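Local atomic coordinates of Alpha/beta hydrolase (Pseudomonas aeruginosa PAO1, PDB entry 4R1D), a protein that is probably a lipase effector (Tle4) of the H2 type VI secretion system, binds calcium, and is caught here in complex with its inhibitor Tli4. Residues G307-A310 with G311-T314; N460-E463 with N464-N468; A90-T93 with W94-G98; G532-H535 with Q536-Y539. All blocks are in the same frame, centred on the assembly; numbering follows the deposited sequence.

In the fold
Along the chain the four contacts come in series, with none enclosing or crossing another. Interaction 3 (90-98) closes the C-terminal end of helix 84-95 and lies against the second chain of the complex. Interaction 1 (307-314) opens helix 310-317 and touches the W94 side chain of interaction 3 through G307. Interaction 2 is the 460-468 loop before strand 477-479; it folds against the start of that same helix, its E463 and N464 reaching A310 and R308. Interaction 4 (532-539) stands apart, in the loop between strand 515-519 and helix 542-556, its nearest atoms about 12 Å from interaction 1. It packs against the end of strand 250-255, through S538 and H255.

Interaction 1: G307-A310 with G311-T314; sequences GRNA and GEVT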
loop_
_atom_site.group_PDB
_atom_site.type_symbol
_atom_site.label_atom_id
_atom_site.label_comp_id
_atom_site.label_asym_id
_atom_site.label_seq_id
_atom_site.Cartn_x
_atom_site.Cartn_y
_atom_site.Cartn_z
ATOM N N GLY A 307 -2.992 -4.219 -10.883
ATOM C CA GLY A 307 -3.652 -4.078 -12.166
ATOM C C GLY A 307 -3.189 -5.091 -13.194
ATOM O O GLY A 307 -2.138 -5.717 -13.037
ATOM N N ARG A 308 -3.989 -5.243 -14.249
ATOM C CA ARG A 308 -3.724 -6.244 -15.281
ATOM C C ARG A 308 -3.250 -5.623 -16.590
ATOM O O ARG A 308 -3.035 -6.331 -17.573
ATOM C CB ARG A 308 -4.979 -7.061 -15.549
ATOM C CG ARG A 308 -5.426 -7.867 -14.363
ATOM C CD ARG A 308 -4.347 -8.839 -13.945
ATOM N NE ARG A 308 -4.833 -9.726 -12.901
ATOM C CZ ARG A 308 -4.079 -10.608 -12.262
ATOM N NH1 ARG A 308 -2.792 -10.724 -12.564
ATOM N NH2 ARG A 308 -4.620 -11.371 -11.323
ATOM N N ASN A 309 -3.114 -4.309 -16.603
ATOM C CA ASN A 309 -2.492 -3.616 -17.729
ATOM C C ASN A 309 -1.841 -2.330 -17.241
ATOM O O ASN A 309 -1.920 -1.975 -16.045
ATOM C CB ASN A 309 -3.488 -3.362 -18.881
ATOM C CG ASN A 309 -4.685 -2.525 -18.459
ATOM O OD1 ASN A 309 -4.562 -1.597 -17.673
ATOM N ND2 ASN A 309 -5.860 -2.851 -18.999
ATOM N N ALA A 310 -1.171 -1.643 -18.156
ATOM C CA ALA A 310 -0.438 -0.431 -17.831
ATOM C C ALA A 310 -1.287 0.597 -17.090
ATOM O O ALA A 310 -0.866 1.136 -16.069
ATOM C CB ALA A 310 0.121 0.190 -19.107
ATOM N N GLY A 311 -2.468 0.888 -17.627
ATOM C CA GLY A 311 -3.294 1.961 -17.102
ATOM C C GLY A 311 -3.729 1.681 -15.673
ATOM O O GLY A 311 -3.801 2.595 -14.850
ATOM N N GLU A 312 -4.045 0.426 -15.382
ATOM C CA GLU A 312 -4.498 0.059 -14.040
ATOM C C GLU A 312 -3.383 0.205 -13.015
ATOM O O GLU A 312 -3.576 0.770 -11.944
ATOM C CB GLU A 312 -5.052 -1.368 -14.033
ATOM C CG GLU A 312 -6.379 -1.446 -14.778
ATOM C CD GLU A 312 -7.011 -2.824 -14.771
ATOM O OE1 GLU A 312 -6.407 -3.782 -14.252
ATOM O OE2 GLU A 312 -8.118 -2.951 -15.325
ATOM N N VAL A 313 -2.203 -0.294 -13.349
ATOM C CA VAL A 313 -1.098 -0.221 -12.408
ATOM C C VAL A 313 -0.641 1.211 -12.261
ATOM O O VAL A 313 -0.406 1.690 -11.157
ATOM C CB VAL A 313 0.091 -1.066 -12.881
ATOM C CG1 VAL A 313 1.274 -0.884 -11.923
ATOM C CG2 VAL A 313 -0.310 -2.530 -12.972
ATOM N N THR A 314 -0.505 1.897 -13.392
ATOM C CA THR A 314 0.012 3.255 -13.388
ATOM C C THR A 314 -0.884 4.203 -12.586
ATOM O O THR A 314 -0.387 5.077 -11.894
ATOM C CB THR A 314 0.196 3.759 -14.830
ATOM O OG1 THR A 314 1.233 2.987 -15.458
ATOM C CG2 THR A 314 0.591 5.226 -14.840
#
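With chi1 at 59°, the N309 side chain sits between its own backbone N and carbonyl carbon, which turns the amide oxygen OD1 to face E312 N. E312 reaches the other way: its CG lies anti to the carbonyl carbon, and the extended chain beyond carries the carboxylate back to R308 N. Two bonds result. E312 N donates to N309 OD1 at 3.1 Å, arriving almost head-on to the amide C=O. R308 N donates to E312 OE1 at 2.8 Å, on the anti side of the carboxylate and 29° out of its plane. In between, the two side chains cross at about a right angle, with N309 OD1 3.4 Å from E312 CG. This is the N-terminus of helix 310-317, with N309 as its N-cap. The exchange resembles a capping box, except that the glutamate returns its bond to the residue before the cap rather than to the cap itself. G307 comes in close, its CA 3.6 Å from E312 CB, and its lack of a side chain permits that approach. The helix proper then begins, V313 N bonding to N309 O at 3.2 Å and T314 N to A310 O at 2.8 Å. V313 CG2 lies against the incoming loop, 3.7 Å from G307 O, and M294 of helix 289-296 packs on both V313 and T314. From the 460-468 loop, E463 OE1 accepts from G311 N, and N464 ND2 donates to R308 O as well as to C296 O.

Interaction 2: N460-E463 with N464-N468; sequences NDDE and NGTYN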
loop_
_atom_site.group_PDB
_atom_site.type_symbol
_atom_site.label_atom_id
_atom_site.label_comp_id
_atom_site.label_asym_id
_atom_site.label_seq_id
_atom_site.Cartn_x
_atom_site.Cartn_y
_atom_site.Cartn_z
ATOM N N ASN A 460 0.436 3.975 -30.219
ATOM C CA ASN A 460 0.224 3.552 -28.845
ATOM C C ASN A 460 0.402 2.042 -28.701
ATOM O O ASN A 460 0.199 1.287 -29.649
ATOM C CB ASN A 460 -1.168 3.974 -28.375
ATOM C CG ASN A 460 -1.320 5.488 -28.281
ATOM O OD1 ASN A 460 -0.332 6.225 -28.225
ATOM N ND2 ASN A 460 -2.564 5.957 -28.256
ATOM N N ASP A 461 0.809 1.598 -27.519
ATOM C CA ASP A 461 0.938 0.170 -27.286
ATOM C C ASP A 461 -0.406 -0.399 -26.824
ATOM O O ASP A 461 -1.407 0.323 -26.779
ATOM C CB ASP A 461 2.077 -0.121 -26.303
ATOM C CG ASP A 461 1.784 0.367 -24.892
ATOM O OD1 ASP A 461 0.599 0.522 -24.540
ATOM O OD2 ASP A 461 2.744 0.574 -24.127
ATOM N N ASP A 462 -0.435 -1.685 -26.501
ATOM C CA ASP A 462 -1.677 -2.323 -26.064
ATOM C C ASP A 462 -1.772 -2.374 -24.539
ATOM O O ASP A 462 -2.600 -3.098 -23.984
ATOM C CB ASP A 462 -1.791 -3.733 -26.643
ATOM C CG ASP A 462 -0.813 -4.705 -26.012
ATOM O OD1 ASP A 462 0.155 -4.256 -25.352
ATOM O OD2 ASP A 462 -1.005 -5.922 -26.190
ATOM N N GLU A 463 -0.904 -1.611 -23.882
ATOM C CA GLU A 463 -0.850 -1.556 -22.420
ATOM C C GLU A 463 -0.529 -2.901 -21.786
ATOM O O GLU A 463 -0.670 -3.065 -20.573
ATOM C CB GLU A 463 -2.149 -0.963 -21.838
ATOM C CG GLU A 463 -2.296 0.525 -22.143
ATOM C CD GLU A 463 -3.438 1.196 -21.405
ATOM O OE1 GLU A 463 -3.777 0.756 -20.283
ATOM O OE2 GLU A 463 -3.991 2.173 -21.947
ATOM N N ASN A 464 -0.068 -3.850 -22.606
ATOM C CA ASN A 464 0.278 -5.183 -22.130
ATOM C C ASN A 464 1.625 -5.681 -22.692
ATOM O O ASN A 464 1.972 -6.848 -22.539
ATOM C CB ASN A 464 -0.843 -6.196 -22.447
ATOM C CG ASN A 464 -2.046 -6.086 -21.492
ATOM O OD1 ASN A 464 -3.194 -6.011 -21.926
ATOM N ND2 ASN A 464 -1.778 -6.101 -20.188
ATOM N N GLY A 465 2.382 -4.794 -23.331
ATOM C CA GLY A 465 3.753 -5.119 -23.678
ATOM C C GLY A 465 4.122 -5.012 -25.149
ATOM O O GLY A 465 5.273 -5.249 -25.503
ATOM N N THR A 466 3.175 -4.658 -26.009
ATOM C CA THR A 466 3.521 -4.556 -27.430
ATOM C C THR A 466 2.889 -3.387 -28.179
ATOM O O THR A 466 1.762 -2.969 -27.888
ATOM C CB THR A 466 3.238 -5.882 -28.191
ATOM O OG1 THR A 466 3.957 -5.886 -29.437
ATOM C CG2 THR A 466 1.736 -6.055 -28.446
ATOM N N TYR A 467 3.654 -2.860 -29.137
ATOM C CA TYR A 467 3.177 -1.866 -30.089
ATOM C C TYR A 467 2.647 -2.527 -31.374
ATOM O O TYR A 467 2.074 -1.860 -32.228
ATOM C CB TYR A 467 4.301 -0.879 -30.431
ATOM C CG TYR A 467 4.543 0.154 -29.352
ATOM C CD1 TYR A 467 3.917 1.388 -29.399
ATOM C CD2 TYR A 467 5.378 -0.116 -28.282
ATOM C CE1 TYR A 467 4.118 2.336 -28.410
ATOM C CE2 TYR A 467 5.598 0.833 -27.285
ATOM C CZ TYR A 467 4.962 2.043 -27.351
ATOM O OH TYR A 467 5.172 2.975 -26.359
ATOM N N ASN A 468 2.861 -3.830 -31.517
ATOM C CA ASN A 468 2.291 -4.560 -32.653
ATOM C C ASN A 468 0.782 -4.568 -32.548
ATOM O O ASN A 468 0.231 -4.748 -31.465
ATOM C CB ASN A 468 2.800 -5.997 -32.698
ATOM C CG ASN A 468 4.263 -6.078 -33.036
ATOM O OD1 ASN A 468 4.760 -5.296 -33.833
ATOM N ND2 ASN A 468 4.962 -7.028 -32.432
HETATM O O HOH W 1 1.287 0.676 -32.143
HETATM O O HOH W 2 3.016 -2.110 -23.043
HETATM O O HOH W 3 0.728 -7.959 -25.301
HETATM O O HOH W 4 -4.127 -5.589 -24.383
#
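An Asx turn and an ST turn shape this reversal in the loop between helix 450-453 and strand 477-479, and the two halves, D461-D462 and T466-Y467, are held against each other across it. In the Asx turn, D461 OD1 accepts from E463 N at 2.7 Å. D462 does the central work: its OD1 takes N464 N at 2.8 Å and T466 N at 3.1 Å, the two donors coming from opposite faces of the carboxylate plane, which fixes the group's rotation. With CG between the backbone N and the carbonyl carbon, chi1 71°, the D462 carboxylate turns in toward the N-H groups of N464 and T466. D462 N answers by donating to T466 O at 2.9 Å, so that D462 and T466 are bonded in both directions. Beside this polar network D461 CB rests over the middle of the Y467 ring, a CH-pi contact 3.6 Å from the centroid and only 4° off the ring normal. D461 has further partners outside the loop: OD2 forms a salt bridge with R295, and OD1 also takes a bond from Q382. Y467's ring meets W445 as well. In the ST turn, T466 OG1 accepts from N468 N at 3.1 Å while also bonding to T477 OG1. A single water spans the open ends of the two segments, donating to N460 O at 2.8 Å and to Y467 O at 2.7 Å.

Interaction 3: A90-T93 with W94-G98; sequences ALWT and WAWRG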
loop_
_atom_site.group_PDB
_atom_site.type_symbol
_atom_site.label_atom_id
_atom_site.label_comp_id
_atom_site.label_asym_id
_atom_site.label_seq_id
_atom_site.Cartn_x
_atom_site.Cartn_y
_atom_site.Cartn_z
ATOM N N ALA A 90 -10.664 -10.830 -1.823
ATOM C CA ALA A 90 -10.169 -10.214 -3.048
ATOM C C ALA A 90 -11.312 -9.600 -3.840
ATOM O O ALA A 90 -11.159 -8.563 -4.490
ATOM C CB ALA A 90 -9.422 -11.228 -3.898
ATOM N N LEU A 91 -12.461 -10.253 -3.807
ATOM C CA LEU A 91 -13.621 -9.715 -4.511
ATOM C C LEU A 91 -14.001 -8.355 -3.909
ATOM O O LEU A 91 -14.163 -7.355 -4.623
ATOM C CB LEU A 91 -14.782 -10.708 -4.437
ATOM C CG LEU A 91 -16.130 -10.205 -4.949
ATOM C CD1 LEU A 91 -16.034 -9.838 -6.430
ATOM C CD2 LEU A 91 -17.197 -11.272 -4.716
ATOM N N TRP A 92 -14.124 -8.320 -2.588
ATOM C CA TRP A 92 -14.595 -7.143 -1.867
ATOM C C TRP A 92 -13.621 -5.972 -1.900
ATOM O O TRP A 92 -14.032 -4.813 -1.968
ATOM C CB TRP A 92 -14.846 -7.518 -0.415
ATOM C CG TRP A 92 -15.238 -6.381 0.469
ATOM C CD1 TRP A 92 -14.511 -5.869 1.497
ATOM C CD2 TRP A 92 -16.455 -5.621 0.418
ATOM N NE1 TRP A 92 -15.196 -4.842 2.100
ATOM C CE2 TRP A 92 -16.390 -4.666 1.454
ATOM C CE3 TRP A 92 -17.585 -5.651 -0.404
ATOM C CZ2 TRP A 92 -17.417 -3.753 1.700
ATOM C CZ3 TRP A 92 -18.603 -4.739 -0.164
ATOM C CH2 TRP A 92 -18.513 -3.805 0.882
ATOM N N THR A 93 -12.327 -6.270 -1.807
ATOM C CA THR A 93 -11.338 -5.201 -1.760
ATOM C C THR A 93 -10.886 -4.749 -3.145
ATOM O O THR A 93 -10.417 -3.624 -3.303
ATOM C CB THR A 93 -10.078 -5.607 -0.966
ATOM O OG1 THR A 93 -9.504 -6.782 -1.550
ATOM C CG2 THR A 93 -10.428 -5.857 0.493
ATOM N N TRP A 94 -11.025 -5.603 -4.150
ATOM C CA TRP A 94 -10.352 -5.318 -5.414
ATOM C C TRP A 94 -11.180 -5.562 -6.676
ATOM O O TRP A 94 -11.385 -4.651 -7.486
ATOM C CB TRP A 94 -9.036 -6.111 -5.468
ATOM C CG TRP A 94 -8.203 -5.838 -6.669
ATOM C CD1 TRP A 94 -8.029 -6.652 -7.742
ATOM C CD2 TRP A 94 -7.410 -4.666 -6.918
ATOM N NE1 TRP A 94 -7.186 -6.062 -8.657
ATOM C CE2 TRP A 94 -6.779 -4.850 -8.168
ATOM C CE3 TRP A 94 -7.160 -3.494 -6.203
ATOM C CZ2 TRP A 94 -5.928 -3.899 -8.722
ATOM C CZ3 TRP A 94 -6.309 -2.549 -6.757
ATOM C CH2 TRP A 94 -5.709 -2.762 -8.007
ATOM N N ALA A 95 -11.638 -6.793 -6.845
ATOM C CA ALA A 95 -12.298 -7.199 -8.074
ATOM C C ALA A 95 -13.498 -6.326 -8.440
ATOM O O ALA A 95 -13.690 -6.019 -9.617
ATOM C CB ALA A 95 -12.697 -8.670 -8.005
ATOM N N TRP A 96 -14.299 -5.919 -7.455
ATOM C CA TRP A 96 -15.502 -5.131 -7.768
ATOM C C TRP A 96 -15.256 -3.631 -7.816
ATOM O O TRP A 96 -16.169 -2.861 -8.144
ATOM C CB TRP A 96 -16.659 -5.440 -6.798
ATOM C CG TRP A 96 -16.711 -4.619 -5.521
ATOM C CD1 TRP A 96 -15.851 -4.689 -4.461
ATOM C CD2 TRP A 96 -17.721 -3.658 -5.148
ATOM N NE1 TRP A 96 -16.244 -3.819 -3.470
ATOM C CE2 TRP A 96 -17.392 -3.183 -3.864
ATOM C CE3 TRP A 96 -18.867 -3.158 -5.777
ATOM C CZ2 TRP A 96 -18.163 -2.222 -3.195
ATOM C CZ3 TRP A 96 -19.636 -2.198 -5.108
ATOM C CH2 TRP A 96 -19.275 -1.740 -3.835
ATOM N N ARG A 97 -14.031 -3.223 -7.490
ATOM C CA ARG A 97 -13.656 -1.809 -7.529
ATOM C C ARG A 97 -13.262 -1.411 -8.942
ATOM O O ARG A 97 -12.302 -1.964 -9.488
ATOM C CB ARG A 97 -12.454 -1.555 -6.617
ATOM C CG ARG A 97 -12.611 -2.068 -5.183
ATOM C CD ARG A 97 -13.548 -1.192 -4.390
ATOM N NE ARG A 97 -13.517 -1.508 -2.961
ATOM C CZ ARG A 97 -14.407 -1.049 -2.083
ATOM N NH1 ARG A 97 -15.388 -0.247 -2.493
ATOM N NH2 ARG A 97 -14.302 -1.371 -0.794
ATOM N N GLY A 98 -13.983 -0.448 -9.515
ATOM C CA GLY A 98 -13.627 0.105 -10.817
ATOM C C GLY A 98 -12.316 0.879 -10.773
ATOM O O GLY A 98 -11.827 1.227 -9.702
#
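W96 folds back on L91 and W92 where helix 84-95 ends in a widened, pi-type turn. The tight part is the backbone: A95 N bonds to A90 O, five residues back, at 3.0 Å, and W96 N to L91 O at 3.2 Å. A90 O also takes W94 N, which approaches from above the carbonyl plane. A chi1 of 88° puts the W96 indole between its backbone N and carbonyl carbon, its edge turned to the carbonyls of L91 and W92, CD1 3.2 Å from L91 O. NE1 makes only a weak bond to W92 O, at 2.9 Å and 124°. The looser side is between the rings: W92 and W96 run side by side with planes 15° apart, yet overlap little and meet at their borders, W92 CZ3 4.0 Å from W96 CZ2. A95 touches L91 through methyl groups. The partner chain covers this surface, T240 packing on L91 and M242 on W96, while its R194 bonds to W96 O. R97 folds back to the helix end, its CG 3.3 Å from T93 O; NH1 forms a salt bridge with E179 of the partner chain, and the guanidinium lies with W96 NE1 3.5 Å above its plane.

Interaction 4: G532-H535 with Q536-Y539; sequences GYEH and QESY
E534 holds the backbone of the two residues that form the middle of a type I beta turn, H535 to S538, in the loop before helix 542-556 of this alpha/beta hydrolase. Each carboxylate oxygen takes one N-H: OE2 from Q536 N at 2.7 Å in a nearly straight bond, and OE1 from E537 N at 3.0 Å. Both donors approach from above the carboxylate plane, 37° out for E537 N and 48° for Q536 N. The chain gets there with CG anti to the backbone N and then a sharp bend at chi2, -85°. Q536 CB packs alongside, 3.2 Å from E534 OE2. The turn itself closes with S538 N donating to H535 O at 3.2 Å, from above the carbonyl plane. Y533 comes in from the preceding chain: its CD1 lies 3.4 Å from S538 CB, and S538 O sits over one face of the ring. Further out, Y533 OH bonds to H519 ND1 and E537 OE2 to Q303, while Q536 leans on A143 and Y144 of helix 141-155. H535 opens the turn, and its ring meets that of H255, at the end of strand 250-255. The surroundings match the Ser-His-Asp triad expected of this family, which makes H535 the probable catalytic histidine: H535 NE2 hydrogen-bonds to S256 OG, and H535 ND1 to D497 OD2.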
loop_
_atom_site.group_PDB
_atom_site.type_symbol
_atom_site.label_atom_id
_atom_site.label_comp_id
_atom_site.label_asym_id
_atom_site.label_seq_id
_atom_site.Cartn_x
_atom_site.Cartn_y
_atom_site.Cartn_z
ATOM N N GLY A 532 16.177 -21.418 -5.785
ATOM C CA GLY A 532 15.943 -20.226 -4.980
ATOM C C GLY A 532 14.459 -19.959 -4.834
ATOM O O GLY A 532 13.675 -20.264 -5.729
ATOM N N TYR A 533 14.070 -19.389 -3.699
ATOM C CA TYR A 533 12.666 -19.169 -3.396
ATOM C C TYR A 533 12.098 -17.976 -4.152
ATOM O O TYR A 533 12.836 -17.166 -4.705
ATOM C CB TYR A 533 12.469 -18.991 -1.881
ATOM C CG TYR A 533 13.552 -18.162 -1.222
ATOM C CD1 TYR A 533 13.585 -16.775 -1.376
ATOM C CD2 TYR A 533 14.538 -18.758 -0.448
ATOM C CE1 TYR A 533 14.584 -16.003 -0.774
ATOM C CE2 TYR A 533 15.533 -18.003 0.158
ATOM C CZ TYR A 533 15.558 -16.627 -0.014
ATOM O OH TYR A 533 16.548 -15.880 0.580
ATOM N N GLU A 534 10.772 -17.893 -4.176
ATOM C CA GLU A 534 10.059 -16.780 -4.773
ATOM C C GLU A 534 9.863 -15.693 -3.717
ATOM O O GLU A 534 9.737 -15.982 -2.531
ATOM C CB GLU A 534 8.704 -17.276 -5.302
ATOM C CG GLU A 534 7.818 -16.214 -5.952
ATOM C CD GLU A 534 6.980 -15.445 -4.948
ATOM O OE1 GLU A 534 6.531 -16.050 -3.951
ATOM O OE2 GLU A 534 6.789 -14.225 -5.150
ATOM N N HIS A 535 9.857 -14.444 -4.163
ATOM C CA HIS A 535 9.817 -13.277 -3.284
ATOM C C HIS A 535 8.702 -13.289 -2.232
ATOM O O HIS A 535 8.954 -13.151 -1.036
ATOM C CB HIS A 535 9.701 -12.002 -4.133
ATOM C CG HIS A 535 9.821 -10.731 -3.352
ATOM N ND1 HIS A 535 11.037 -10.214 -2.959
ATOM C CD2 HIS A 535 8.880 -9.859 -2.907
ATOM C CE1 HIS A 535 10.843 -9.087 -2.295
ATOM N NE2 HIS A 535 9.543 -8.846 -2.253
ATOM N N GLN A 536 7.467 -13.431 -2.691
ATOM C CA GLN A 536 6.316 -13.229 -1.838
ATOM C C GLN A 536 6.302 -14.249 -0.718
ATOM O O GLN A 536 5.919 -13.937 0.412
ATOM C CB GLN A 536 5.036 -13.381 -2.640
ATOM C CG GLN A 536 3.805 -13.221 -1.782
ATOM C CD GLN A 536 3.651 -11.800 -1.310
ATOM O OE1 GLN A 536 4.016 -11.456 -0.179
ATOM N NE2 GLN A 536 3.112 -10.953 -2.182
ATOM N N GLU A 537 6.738 -15.460 -1.041
ATOM C CA GLU A 537 6.687 -16.569 -0.101
ATOM C C GLU A 537 8.048 -16.880 0.520
ATOM O O GLU A 537 8.227 -17.945 1.087
ATOM C CB GLU A 537 6.169 -17.829 -0.807
ATOM C CG GLU A 537 4.770 -17.701 -1.380
ATOM C CD GLU A 537 3.727 -17.495 -0.306
ATOM O OE1 GLU A 537 3.858 -18.114 0.766
ATOM O OE2 GLU A 537 2.778 -16.710 -0.517
ATOM N N SER A 538 9.007 -15.966 0.406
ATOM C CA SER A 538 10.383 -16.271 0.835
ATOM C C SER A 538 10.488 -16.785 2.279
ATOM O O SER A 538 11.283 -17.687 2.569
ATOM C CB SER A 538 11.335 -15.082 0.580
ATOM O OG SER A 538 11.023 -13.944 1.378
ATOM N N TYR A 539 9.694 -16.227 3.189
ATOM C CA TYR A 539 9.821 -16.602 4.593
ATOM C C TYR A 539 9.197 -17.954 4.883
ATOM O O TYR A 539 9.245 -18.437 6.011
ATOM C CB TYR A 539 9.259 -15.524 5.527
ATOM C CG TYR A 539 10.308 -14.535 5.969
ATOM C CD1 TYR A 539 11.511 -14.976 6.545
ATOM C CD2 TYR A 539 10.120 -13.174 5.806
ATOM C CE1 TYR A 539 12.469 -14.087 6.955
ATOM C CE2 TYR A 539 11.094 -12.265 6.207
ATOM C CZ TYR A 539 12.266 -12.734 6.781
ATOM O OH TYR A 539 13.225 -11.840 7.187
#